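Local coordinates for sugar-binding transport ATP-binding protein (Pyrococcus horikoshii, PDB 1V43) that probably binds and hydrolyses ATP as the nucleotide-binding subunit of an ABC transporter that takes up sugars, at residues A[260-265]-A[331-336]; A[306-311]-A[353-358]. One frame throughout, in Å; residues are numbered along the deposited sequence.

Overall arrangement
Both contacts lie in the all-beta C-terminal part of the chain, a region of OB-fold type as in MalK-like ATPases. Interaction 1 joins two sheets at their turns: the hairpin that connects strands 258-261 and 264-267 leans on the loop 331-332 and the first residue of strand 333-340. Interaction 2 is the pairing of strands 307-319 and 350-356 within the sheet that also holds strand 333-340. Their centres are 13 Å apart, and they touch directly, CD1 of Phe-264 packing on CD2 of Leu-310 at 3.9 Å. The centres lie about 30 Å and 29 Å from the centre of the chain, both away from the ATP-binding residues Phe-21 and Gly-47 to Thr-52.

Interaction 1 (A[260-265]-A[331-336]); sequences EGRGFR and GDELVK
Arg-262 O accepts a hydrogen bond from Asp-332 N at 2.8 Å, nearly straight at the hydrogen (163°), and this bond ties the type II turn 261-264 to the loop just before strand 333-340. The backbones are closest beside it, where Gly-263 and Gly-331 come within 4.0 Å CA to CA and Gly-331 CA makes a CH...O contact with Gly-263 O. A beta carbon on either glycine would clash with the opposite backbone. Away from this tight spot the contact loosens into charged side chains at the surface. The Arg-262 chain runs extended from CG to NE across Glu-333, whose own chain bends at chi2 (60°); Glu-333 OE1 lies against Arg-262 CD at 3.3 Å. Arg-262 NH1 and Glu-333 OE2 form a long salt bridge of 3.6 Å, with guanidinium and carboxylate planes 75° apart and no N-H directed at the oxygen. An alanine at Glu-333 would probably deprive Arg-262 of this nearby charge and leave its aliphatic chain less supported. Arg-262 NH2 has a salt bridge to Glu-251 of its own sheet; toward Glu-333 the guanidinium contributes charge alone, so between the two segments the directional hold is the backbone bond.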
loop_
_atom_site.group_PDB
_atom_site.type_symbol
_atom_site.label_atom_id
_atom_site.label_comp_id
_atom_site.label_asym_id
_atom_site.label_seq_id
_atom_site.Cartn_x
_atom_site.Cartn_y
_atom_site.Cartn_z
ATOM N N GLU A 260 -26.880 7.839 18.091
ATOM C CA GLU A 260 -26.071 8.123 19.257
ATOM C C GLU A 260 -25.231 6.896 19.566
ATOM O O GLU A 260 -25.728 5.767 19.558
ATOM C CB GLU A 260 -26.961 8.512 20.446
ATOM C CG GLU A 260 -27.623 7.362 21.182
ATOM C CD GLU A 260 -26.687 6.707 22.178
ATOM O OE1 GLU A 260 -26.096 7.440 23.004
ATOM O OE2 GLU A 260 -26.546 5.464 22.140
ATOM N N GLY A 261 -23.944 7.126 19.798
ATOM C CA GLY A 261 -23.034 6.039 20.101
ATOM C C GLY A 261 -22.395 6.241 21.459
ATOM O O GLY A 261 -22.865 7.051 22.260
ATOM N N ARG A 262 -21.314 5.517 21.716
ATOM C CA ARG A 262 -20.623 5.613 22.993
ATOM C C ARG A 262 -19.928 6.959 23.183
ATOM O O ARG A 262 -18.709 7.060 23.026
ATOM C CB ARG A 262 -19.595 4.487 23.114
ATOM C CG ARG A 262 -20.147 3.106 22.815
ATOM C CD ARG A 262 -19.016 2.096 22.732
ATOM N NE ARG A 262 -19.411 0.880 22.025
ATOM C CZ ARG A 262 -18.572 -0.098 21.694
ATOM N NH1 ARG A 262 -17.284 -0.007 22.008
ATOM N NH2 ARG A 262 -19.017 -1.166 21.042
ATOM N N GLY A 263 -20.708 7.988 23.511
ATOM C CA GLY A 263 -20.139 9.305 23.744
ATOM C C GLY A 263 -20.337 10.361 22.672
ATOM O O GLY A 263 -19.512 11.262 22.544
ATOM N N PHE A 264 -21.416 10.266 21.903
ATOM C CA PHE A 264 -21.682 11.253 20.857
ATOM C C PHE A 264 -23.023 10.989 20.191
ATOM O O PHE A 264 -23.595 9.910 20.345
ATOM C CB PHE A 264 -20.566 11.230 19.795
ATOM C CG PHE A 264 -20.600 10.019 18.890
ATOM C CD1 PHE A 264 -21.499 9.949 17.824
ATOM C CD2 PHE A 264 -19.759 8.936 19.125
ATOM C CE1 PHE A 264 -21.561 8.821 17.009
ATOM C CE2 PHE A 264 -19.812 7.798 18.315
ATOM C CZ PHE A 264 -20.718 7.742 17.254
ATOM N N ARG A 265 -23.516 11.979 19.453
ATOM C CA ARG A 265 -24.779 11.858 18.733
ATOM C C ARG A 265 -24.632 12.532 17.381
ATOM O O ARG A 265 -23.836 13.453 17.220
ATOM C CB ARG A 265 -25.934 12.520 19.502
ATOM C CG ARG A 265 -25.952 14.052 19.467
ATOM C CD ARG A 265 -27.299 14.611 19.947
ATOM N NE ARG A 265 -28.359 14.470 18.946
ATOM C CZ ARG A 265 -29.652 14.699 19.177
ATOM N NH1 ARG A 265 -30.060 15.080 20.380
ATOM N NH2 ARG A 265 -30.542 14.559 18.201
ATOM N N GLY A 331 -15.791 10.551 21.301
ATOM C CA GLY A 331 -16.351 10.088 22.555
ATOM C C GLY A 331 -15.455 8.951 22.997
ATOM O O GLY A 331 -14.238 9.121 23.068
ATOM N N ASP A 332 -16.041 7.788 23.267
ATOM C CA ASP A 332 -15.268 6.618 23.691
ATOM C C ASP A 332 -14.698 5.867 22.494
ATOM O O ASP A 332 -13.911 4.929 22.657
ATOM C CB ASP A 332 -16.142 5.643 24.492
ATOM C CG ASP A 332 -16.588 6.206 25.828
ATOM O OD1 ASP A 332 -15.717 6.660 26.605
ATOM O OD2 ASP A 332 -17.811 6.181 26.102
ATOM N N GLU A 333 -15.095 6.287 21.295
ATOM C CA GLU A 333 -14.658 5.628 20.071
ATOM C C GLU A 333 -13.417 6.222 19.419
ATOM O O GLU A 333 -12.996 7.332 19.740
ATOM C CB GLU A 333 -15.806 5.622 19.067
ATOM C CG GLU A 333 -16.057 4.267 18.452
ATOM C CD GLU A 333 -16.418 3.219 19.481
ATOM O OE1 GLU A 333 -17.379 3.443 20.248
ATOM O OE2 GLU A 333 -15.743 2.169 19.521
ATOM N N LEU A 334 -12.839 5.464 18.492
ATOM C CA LEU A 334 -11.644 5.897 17.770
ATOM C C LEU A 334 -11.862 5.719 16.264
ATOM O O LEU A 334 -12.094 4.606 15.790
ATOM C CB LEU A 334 -10.444 5.067 18.224
ATOM C CG LEU A 334 -9.047 5.541 17.829
ATOM C CD1 LEU A 334 -8.811 6.958 18.330
ATOM C CD2 LEU A 334 -8.019 4.591 18.430
ATOM N N VAL A 335 -11.798 6.815 15.514
ATOM C CA VAL A 335 -11.995 6.747 14.069
ATOM C C VAL A 335 -10.821 7.387 13.345
ATOM O O VAL A 335 -10.053 8.144 13.941
ATOM C CB VAL A 335 -13.290 7.475 13.624
ATOM C CG1 VAL A 335 -14.496 6.911 14.363
ATOM C CG2 VAL A 335 -13.157 8.969 13.866
ATOM N N LYS A 336 -10.684 7.082 12.058
ATOM C CA LYS A 336 -9.601 7.653 11.259
ATOM C C LYS A 336 -10.151 8.671 10.294
ATOM O O LYS A 336 -11.196 8.457 9.695
ATOM C CB LYS A 336 -8.883 6.573 10.449
ATOM C CG LYS A 336 -8.152 5.542 11.275
ATOM C CD LYS A 336 -7.554 4.499 10.363
ATOM C CE LYS A 336 -6.855 3.405 11.129
ATOM N NZ LYS A 336 -6.232 2.441 10.184
#

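Interaction 2 (A[306-311]-A[353-358])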
loop_
_atom_site.group_PDB
_atom_site.type_symbol
_atom_site.label_atom_id
_atom_site.label_comp_id
_atom_site.label_asym_id
_atom_site.label_seq_id
_atom_site.Cartn_x
_atom_site.Cartn_y
_atom_site.Cartn_z
ATOM N N ARG A 306 -24.419 18.779 3.209
ATOM C CA ARG A 306 -24.983 18.520 4.529
ATOM C C ARG A 306 -23.917 17.886 5.421
ATOM O O ARG A 306 -23.254 16.938 5.017
ATOM C CB ARG A 306 -26.191 17.596 4.396
ATOM C CG ARG A 306 -27.128 18.024 3.264
ATOM C CD ARG A 306 -28.416 17.216 3.237
ATOM N NE ARG A 306 -28.161 15.790 3.118
ATOM C CZ ARG A 306 -29.107 14.859 3.167
ATOM N NH1 ARG A 306 -30.376 15.207 3.327
ATOM N NH2 ARG A 306 -28.780 13.581 3.070
ATOM N N THR A 307 -23.765 18.395 6.641
ATOM C CA THR A 307 -22.732 17.881 7.534
ATOM C C THR A 307 -23.107 17.684 8.993
ATOM O O THR A 307 -24.154 18.131 9.462
ATOM C CB THR A 307 -21.524 18.809 7.528
ATOM O OG1 THR A 307 -21.941 20.101 7.985
ATOM C CG2 THR A 307 -20.935 18.929 6.125
ATOM N N ALA A 308 -22.215 17.006 9.703
ATOM C CA ALA A 308 -22.365 16.742 11.124
ATOM C C ALA A 308 -21.009 17.038 11.757
ATOM O O ALA A 308 -19.965 16.725 11.183
ATOM C CB ALA A 308 -22.752 15.302 11.357
ATOM N N ARG A 309 -21.038 17.666 12.927
ATOM C CA ARG A 309 -19.827 18.026 13.662
ATOM C C ARG A 309 -19.690 17.184 14.941
ATOM O O ARG A 309 -20.687 16.708 15.490
ATOM C CB ARG A 309 -19.871 19.511 14.055
ATOM C CG ARG A 309 -19.148 20.485 13.131
ATOM C CD ARG A 309 -19.890 20.783 11.831
ATOM N NE ARG A 309 -19.186 21.812 11.061
ATOM C CZ ARG A 309 -19.503 22.192 9.825
ATOM N NH1 ARG A 309 -20.522 21.635 9.191
ATOM N NH2 ARG A 309 -18.793 23.130 9.217
ATOM N N LEU A 310 -18.452 17.000 15.401
ATOM C CA LEU A 310 -18.169 16.253 16.631
ATOM C C LEU A 310 -16.761 16.620 17.065
ATOM O O LEU A 310 -15.793 16.285 16.384
ATOM C CB LEU A 310 -18.225 14.734 16.419
ATOM C CG LEU A 310 -19.300 14.067 15.557
ATOM C CD1 LEU A 310 -18.915 14.169 14.087
ATOM C CD2 LEU A 310 -19.423 12.599 15.943
ATOM N N ILE A 311 -16.637 17.313 18.189
ATOM C CA ILE A 311 -15.320 17.703 18.672
ATOM C C ILE A 311 -14.623 16.521 19.335
ATOM O O ILE A 311 -15.233 15.772 20.096
ATOM C CB ILE A 311 -15.408 18.891 19.663
ATOM C CG1 ILE A 311 -15.803 20.161 18.897
ATOM C CG2 ILE A 311 -14.074 19.081 20.380
ATOM C CD1 ILE A 311 -15.804 21.440 19.727
ATOM N N VAL A 353 -14.298 17.510 13.989
ATOM C CA VAL A 353 -14.401 16.590 12.876
ATOM C C VAL A 353 -15.718 16.822 12.145
ATOM O O VAL A 353 -16.788 16.834 12.754
ATOM C CB VAL A 353 -14.333 15.139 13.358
ATOM C CG1 VAL A 353 -14.486 14.207 12.174
ATOM C CG2 VAL A 353 -13.002 14.883 14.072
ATOM N N ILE A 354 -15.630 17.009 10.834
ATOM C CA ILE A 354 -16.809 17.242 10.010
ATOM C C ILE A 354 -17.107 16.038 9.119
ATOM O O ILE A 354 -16.302 15.697 8.252
ATOM C CB ILE A 354 -16.611 18.473 9.100
ATOM C CG1 ILE A 354 -16.026 19.634 9.904
ATOM C CG2 ILE A 354 -17.944 18.896 8.506
ATOM C CD1 ILE A 354 -15.852 20.909 9.094
ATOM N N MET A 355 -18.262 15.409 9.338
ATOM C CA MET A 355 -18.697 14.253 8.558
ATOM C C MET A 355 -19.627 14.648 7.399
ATOM O O MET A 355 -20.530 15.490 7.562
ATOM C CB MET A 355 -19.460 13.252 9.439
ATOM C CG MET A 355 -18.791 12.880 10.749
ATOM S SD MET A 355 -19.604 11.466 11.548
ATOM C CE MET A 355 -21.295 11.660 10.954
ATOM N N ASP A 356 -19.415 14.033 6.236
ATOM C CA ASP A 356 -20.267 14.296 5.079
ATOM C C ASP A 356 -21.462 13.351 5.188
ATOM O O ASP A 356 -21.357 12.160 4.882
ATOM C CB ASP A 356 -19.531 14.023 3.760
ATOM C CG ASP A 356 -20.346 14.453 2.534
ATOM O OD1 ASP A 356 -21.600 14.481 2.606
ATOM O OD2 ASP A 356 -19.736 14.752 1.491
ATOM N N LEU A 357 -22.591 13.897 5.624
ATOM C CA LEU A 357 -23.821 13.142 5.806
ATOM C C LEU A 357 -24.308 12.394 4.569
ATOM O O LEU A 357 -24.998 11.382 4.685
ATOM C CB LEU A 357 -24.921 14.081 6.325
ATOM C CG LEU A 357 -25.298 13.950 7.809
ATOM C CD1 LEU A 357 -24.107 13.488 8.633
ATOM C CD2 LEU A 357 -25.813 15.284 8.323
ATOM N N ASP A 358 -23.947 12.881 3.390
ATOM C CA ASP A 358 -24.369 12.229 2.161
ATOM C C ASP A 358 -23.528 10.995 1.837
ATOM O O ASP A 358 -23.880 10.216 0.953
ATOM C CB ASP A 358 -24.326 13.229 1.004
ATOM C CG ASP A 358 -25.469 14.238 1.061
ATOM O OD1 ASP A 358 -25.252 15.409 0.684
ATOM O OD2 ASP A 358 -26.590 13.858 1.474
HETATM O O HOH W 1 -23.089 16.556 1.424
#
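Strands 307-311 and 353-356 pair antiparallel, their axes 4.6 Å apart at closest approach, with Ala-308/Met-355 and Leu-310/Val-353 as hydrogen-bonded pairs and Thr-307/Asp-356 and Arg-309/Ile-354 as non-hydrogen-bonded ones. Ala-308 and Met-355 exchange two bonds, the shorter from Met-355 N to Ala-308 O at 2.8 Å; of the two between Leu-310 and Val-353, that from Leu-310 N is weak. Beyond the last pair, Leu-357 N still reaches Arg-306 O.

On the apolar face, Ala-308 CB touches Leu-357 CD1 at 3.5 Å and the methyl CE of Met-355 at 3.9 Å. Leu-310 crosses Met-355 at about a right angle, its CD1 touching Met-355 CG at 3.6 Å. On the other face Arg-309, bent at chi2 (76°), lies alongside Ile-354 and points the same way. Ile-354 CG2 packs against one face of the guanidinium, offset toward its rim, and also on Thr-307 CB at 3.7 Å.

Beyond the Thr-307/Asp-356 pair, Arg-306 and Asp-358 form a salt bridge. A bend at chi3 (-57°) turns NE off the line of the arginine chain, and Asp-358 OD2 meets the guanidinium at its edge, 2.7 Å from Arg-306 NH2; the bonds from NH2 and NE are both weak in angle, so charge pairing carries the bridge. One water accepts from Arg-306 N and donates to Asp-356 OD1 and Asp-358 OD1. Asp-356 OD1 also takes the N-H of Asp-358, closing an Asx turn, so water and turn together fasten the carboxylates beside Arg-306.

Strand 293-295 flanks strand 350-356 on its other edge, Ile-354 and Asp-356 bonding to the backbones of Thr-294 and His-292. Strand 264-267 of the other sheet lays Ile-266 on Ala-308 and Met-355; within the sheet, Phe-330 of the adjoining strand 323-330 touches Leu-310 and Val-353.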